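Local structure of putative hemin storage protein (Bordetella bronchiseptica, 6AU1) at residues A[202-214]-A[246-260]. The protein cleaves deacetylated poly-beta-1,6-N-acetylglucosamine, a biofilm polysaccharide, through the glycoside hydrolase domain that this chain represents. Numbering follows the deposited sequence.
Sequences SKGKIRYLIDFTM and EAWYGQSLPEFLKSY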
# COMPACT_ATOMS: atom_id res chain seq x y z
N SER A 202 18.86 -8.52 -6.12
CA SER A 202 17.61 -7.79 -6.36
C SER A 202 16.41 -8.73 -6.29
O SER A 202 15.45 -8.45 -5.57
CB SER A 202 17.65 -7.09 -7.72
OG SER A 202 16.39 -6.50 -8.01
N LYS A 203 16.46 -9.84 -7.01
CA LYS A 203 15.35 -10.80 -7.03
C LYS A 203 15.13 -11.42 -5.65
O LYS A 203 14.00 -11.65 -5.24
CB LYS A 203 15.60 -11.89 -8.06
CG LYS A 203 15.38 -11.41 -9.49
CD LYS A 203 13.93 -10.98 -9.69
CE LYS A 203 13.64 -10.61 -11.14
NZ LYS A 203 12.20 -10.29 -11.35
N GLY A 204 16.23 -11.67 -4.94
CA GLY A 204 16.15 -12.23 -3.60
C GLY A 204 15.43 -11.31 -2.63
O GLY A 204 14.60 -11.76 -1.82
N LYS A 205 15.73 -10.02 -2.69
CA LYS A 205 15.07 -9.06 -1.79
C LYS A 205 13.59 -8.95 -2.12
O LYS A 205 12.75 -8.84 -1.22
CB LYS A 205 15.74 -7.69 -1.86
CG LYS A 205 17.09 -7.67 -1.16
CD LYS A 205 17.69 -6.27 -1.18
CE LYS A 205 18.22 -5.93 -2.58
NZ LYS A 205 18.57 -4.48 -2.64
N ILE A 206 13.27 -8.96 -3.41
CA ILE A 206 11.87 -8.91 -3.84
C ILE A 206 11.10 -10.08 -3.25
O ILE A 206 10.02 -9.90 -2.67
CB ILE A 206 11.74 -8.91 -5.38
CG1 ILE A 206 12.20 -7.55 -5.93
CG2 ILE A 206 10.30 -9.26 -5.84
CD1 ILE A 206 12.58 -7.56 -7.44
N ARG A 207 11.67 -11.28 -3.35
CA ARG A 207 11.01 -12.47 -2.83
C ARG A 207 10.96 -12.47 -1.31
O ARG A 207 9.99 -12.95 -0.71
CB ARG A 207 11.71 -13.73 -3.35
CG ARG A 207 11.43 -13.96 -4.82
CD ARG A 207 11.94 -15.31 -5.30
NE ARG A 207 11.82 -15.45 -6.75
CZ ARG A 207 12.84 -15.34 -7.60
NH1 ARG A 207 14.06 -15.11 -7.14
NH2 ARG A 207 12.64 -15.48 -8.90
N TYR A 208 12.00 -11.93 -0.67
CA TYR A 208 12.02 -11.87 0.79
C TYR A 208 10.86 -11.02 1.33
O TYR A 208 10.16 -11.43 2.27
CB TYR A 208 13.36 -11.33 1.31
CG TYR A 208 13.51 -11.47 2.81
CD1 TYR A 208 14.04 -12.63 3.37
CD2 TYR A 208 13.11 -10.45 3.67
CE1 TYR A 208 14.18 -12.77 4.73
CE2 TYR A 208 13.24 -10.58 5.03
CZ TYR A 208 13.77 -11.74 5.56
OH TYR A 208 13.91 -11.88 6.93
N LEU A 209 10.68 -9.83 0.75
CA LEU A 209 9.57 -8.96 1.17
C LEU A 209 8.23 -9.62 0.90
O LEU A 209 7.31 -9.54 1.73
CB LEU A 209 9.63 -7.60 0.47
CG LEU A 209 10.79 -6.70 0.89
CD1 LEU A 209 10.78 -5.40 0.05
CD2 LEU A 209 10.73 -6.39 2.39
N ILE A 210 8.09 -10.28 -0.25
CA ILE A 210 6.84 -10.97 -0.55
C ILE A 210 6.57 -12.07 0.47
O ILE A 210 5.45 -12.19 0.98
CB ILE A 210 6.84 -11.56 -1.96
CG1 ILE A 210 6.81 -10.43 -3.00
CG2 ILE A 210 5.65 -12.50 -2.15
CD1 ILE A 210 7.05 -10.90 -4.46
N ASP A 211 7.60 -12.87 0.77
CA ASP A 211 7.45 -13.96 1.72
C ASP A 211 7.06 -13.41 3.09
O ASP A 211 6.24 -14.02 3.79
CB ASP A 211 8.74 -14.78 1.82
CG ASP A 211 8.95 -15.67 0.62
OD1 ASP A 211 7.98 -15.86 -0.16
OD2 ASP A 211 10.07 -16.19 0.45
N PHE A 212 7.63 -12.26 3.45
CA PHE A 212 7.29 -11.63 4.72
C PHE A 212 5.81 -11.26 4.74
O PHE A 212 5.11 -11.52 5.74
CB PHE A 212 8.15 -10.39 4.98
CG PHE A 212 7.87 -9.72 6.30
CD1 PHE A 212 7.90 -10.44 7.48
CD2 PHE A 212 7.58 -8.36 6.35
CE1 PHE A 212 7.65 -9.82 8.70
CE2 PHE A 212 7.33 -7.73 7.56
CZ PHE A 212 7.37 -8.45 8.74
N THR A 213 5.32 -10.68 3.64
CA THR A 213 3.89 -10.35 3.60
C THR A 213 3.03 -11.60 3.62
O THR A 213 1.91 -11.57 4.11
CB THR A 213 3.49 -9.48 2.39
OG1 THR A 213 3.69 -10.20 1.17
CG2 THR A 213 4.28 -8.15 2.39
N MET A 214 3.53 -12.72 3.10
CA MET A 214 2.75 -13.97 3.16
C MET A 214 2.69 -14.49 4.59
O MET A 214 1.70 -15.10 4.98
CB MET A 214 3.34 -15.03 2.23
CG MET A 214 3.25 -14.69 0.75
SD MET A 214 1.54 -14.51 0.17
CE MET A 214 1.41 -12.72 0.10
N GLU A 246 13.52 -2.51 -10.82
CA GLU A 246 13.29 -3.48 -9.74
C GLU A 246 14.44 -3.47 -8.75
O GLU A 246 14.23 -3.62 -7.54
CB GLU A 246 13.13 -4.89 -10.30
CG GLU A 246 11.82 -5.11 -11.05
CD GLU A 246 11.70 -6.53 -11.58
OE1 GLU A 246 12.53 -7.38 -11.18
OE2 GLU A 246 10.78 -6.78 -12.39
N ALA A 247 15.65 -3.29 -9.26
CA ALA A 247 16.84 -3.31 -8.41
C ALA A 247 16.86 -2.21 -7.35
O ALA A 247 17.52 -2.38 -6.32
CB ALA A 247 18.10 -3.20 -9.28
N TRP A 248 16.17 -1.09 -7.55
CA TRP A 248 16.19 -0.07 -6.49
C TRP A 248 14.80 0.24 -5.95
O TRP A 248 14.61 1.22 -5.23
CB TRP A 248 16.90 1.22 -6.95
CG TRP A 248 16.40 1.87 -8.20
CD1 TRP A 248 15.41 2.80 -8.30
CD2 TRP A 248 16.89 1.65 -9.54
NE1 TRP A 248 15.25 3.18 -9.62
CE2 TRP A 248 16.14 2.49 -10.39
CE3 TRP A 248 17.88 0.83 -10.09
CZ2 TRP A 248 16.36 2.53 -11.77
CZ3 TRP A 248 18.09 0.87 -11.46
CH2 TRP A 248 17.33 1.71 -12.28
N TYR A 249 13.84 -0.63 -6.26
CA TYR A 249 12.52 -0.58 -5.62
C TYR A 249 12.24 -1.78 -4.72
O TYR A 249 11.51 -1.65 -3.74
CB TYR A 249 11.41 -0.51 -6.69
CG TYR A 249 11.10 0.89 -7.17
CD1 TYR A 249 11.88 1.49 -8.16
CD2 TYR A 249 10.01 1.60 -6.66
CE1 TYR A 249 11.59 2.77 -8.62
CE2 TYR A 249 9.70 2.87 -7.13
CZ TYR A 249 10.49 3.45 -8.11
OH TYR A 249 10.21 4.72 -8.57
N GLY A 250 12.76 -2.95 -5.06
CA GLY A 250 12.44 -4.14 -4.27
C GLY A 250 11.00 -4.59 -4.52
O GLY A 250 10.39 -5.25 -3.67
N GLN A 251 10.48 -4.24 -5.69
CA GLN A 251 9.14 -4.65 -6.12
C GLN A 251 9.21 -5.10 -7.57
O GLN A 251 10.09 -4.68 -8.30
CB GLN A 251 8.15 -3.50 -6.00
CG GLN A 251 8.07 -2.85 -4.62
CD GLN A 251 7.00 -1.78 -4.57
OE1 GLN A 251 6.57 -1.27 -5.60
NE2 GLN A 251 6.56 -1.43 -3.36
N SER A 252 8.25 -5.93 -8.00
CA SER A 252 8.28 -6.55 -9.32
C SER A 252 6.87 -6.93 -9.74
O SER A 252 6.14 -7.51 -8.96
CB SER A 252 9.16 -7.80 -9.31
OG SER A 252 8.88 -8.64 -10.40
N LEU A 253 6.47 -6.62 -10.98
CA LEU A 253 5.12 -6.96 -11.41
C LEU A 253 4.92 -8.47 -11.55
O LEU A 253 3.94 -9.00 -11.01
CB LEU A 253 4.77 -6.25 -12.73
CG LEU A 253 3.40 -6.61 -13.31
CD1 LEU A 253 2.28 -6.35 -12.30
CD2 LEU A 253 3.16 -5.83 -14.59
N PRO A 254 5.83 -9.19 -12.23
CA PRO A 254 5.61 -10.65 -12.34
C PRO A 254 5.53 -11.37 -11.00
O PRO A 254 4.69 -12.25 -10.82
CB PRO A 254 6.84 -11.13 -13.12
CG PRO A 254 7.32 -9.95 -13.85
CD PRO A 254 7.01 -8.76 -13.02
N GLU A 255 6.42 -11.00 -10.07
CA GLU A 255 6.45 -11.65 -8.77
C GLU A 255 5.22 -11.28 -7.95
O GLU A 255 4.69 -12.12 -7.21
CB GLU A 255 7.72 -11.27 -8.01
CG GLU A 255 9.01 -11.80 -8.66
CD GLU A 255 9.04 -13.32 -8.72
OE1 GLU A 255 8.62 -13.97 -7.74
OE2 GLU A 255 9.49 -13.86 -9.75
N PHE A 256 4.76 -10.04 -8.07
CA PHE A 256 3.54 -9.62 -7.36
C PHE A 256 2.35 -10.38 -7.89
O PHE A 256 1.49 -10.83 -7.12
CB PHE A 256 3.28 -8.11 -7.52
CG PHE A 256 4.01 -7.24 -6.51
CD1 PHE A 256 5.26 -7.58 -6.03
CD2 PHE A 256 3.42 -6.06 -6.06
CE1 PHE A 256 5.92 -6.76 -5.10
CE2 PHE A 256 4.07 -5.24 -5.13
CZ PHE A 256 5.33 -5.59 -4.67
N LEU A 257 2.28 -10.54 -9.21
CA LEU A 257 1.14 -11.22 -9.82
C LEU A 257 1.06 -12.67 -9.37
O LEU A 257 -0.03 -13.24 -9.31
CB LEU A 257 1.21 -11.15 -11.35
CG LEU A 257 0.87 -9.80 -11.99
CD1 LEU A 257 1.26 -9.79 -13.47
CD2 LEU A 257 -0.62 -9.47 -11.82
N LYS A 258 2.22 -13.25 -9.06
CA LYS A 258 2.27 -14.65 -8.64
C LYS A 258 1.83 -14.84 -7.20
O LYS A 258 1.42 -15.94 -6.81
CB LYS A 258 3.69 -15.20 -8.82
CG LYS A 258 4.05 -15.54 -10.26
CD LYS A 258 5.55 -15.74 -10.43
CE LYS A 258 6.10 -16.75 -9.44
NZ LYS A 258 7.57 -16.95 -9.64
N SER A 259 1.90 -13.77 -6.41
CA SER A 259 1.76 -13.92 -4.96
C SER A 259 0.56 -13.22 -4.33
O SER A 259 0.10 -13.62 -3.26
CB SER A 259 3.03 -13.41 -4.28
OG SER A 259 4.18 -14.01 -4.85
N TYR A 260 0.05 -12.16 -4.96
CA TYR A 260 -1.08 -11.44 -4.38
C TYR A 260 -2.35 -11.70 -5.18
O TYR A 260 -2.28 -12.00 -6.37
CB TYR A 260 -0.79 -9.93 -4.30
CG TYR A 260 0.43 -9.65 -3.47
CD1 TYR A 260 0.38 -9.73 -2.09
CD2 TYR A 260 1.65 -9.35 -4.07
CE1 TYR A 260 1.51 -9.50 -1.32
CE2 TYR A 260 2.78 -9.12 -3.32
CZ TYR A 260 2.71 -9.20 -1.95
OH TYR A 260 3.83 -8.99 -1.20
O HOH W 1 15.11 -5.58 -5.47
O HOH W 2 15.14 -7.67 -10.14
O HOH W 3 19.19 -4.40 -5.41
O HOH W 4 8.74 -7.33 -2.88
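E246 opens the contact with a salt bridge: its OE1 takes K203 NZ at 2.9 Å through the syn lone pair, and one water joins the same oxygen to S202 OG. The lysine reaches it by bending at chi2, while the glutamate runs straight beyond CG. The small A247 is consistent with S202 OG lying 3.2 Å from A247 CA. G250 has positive phi (73°), easy for glycine, and a side chain there would crowd L209 CD1; branched I206 packs CG1 3.5 Å from G250 C, and a water ties G250 O to I206 O. S252, its hydroxyl short enough to reach back to E255 N, caps helix 253-259 through a weak bond. E255 does two jobs: its CB meets I210 CD1 at 3.6 Å, whereas its carboxylate makes a long salt bridge to R207, the planes 80° apart, with K258 as a second, also long, partner. S259, small and polar, turns its hydroxyl back to E255 O, and its CB presses tightly on I210 CG2 (3.5 Å). Y260 donates from OH to T213 OG1 at 2.7 Å; the threonine hydroxyl can accept this while donating to I210 O, and M214 CE lies 3.5 Å from Y260 CE1. Segment 202-214, part of helix 195-223, crosses helix 253-259 at 26°, both running in the same general direction outside the TIM-like barrel; I210 and F256 touch R233 of strand 230-235, R233 is hydrogen-bonded to Y260 OH, and F159 of strand 156-159 touches T213 and Y260.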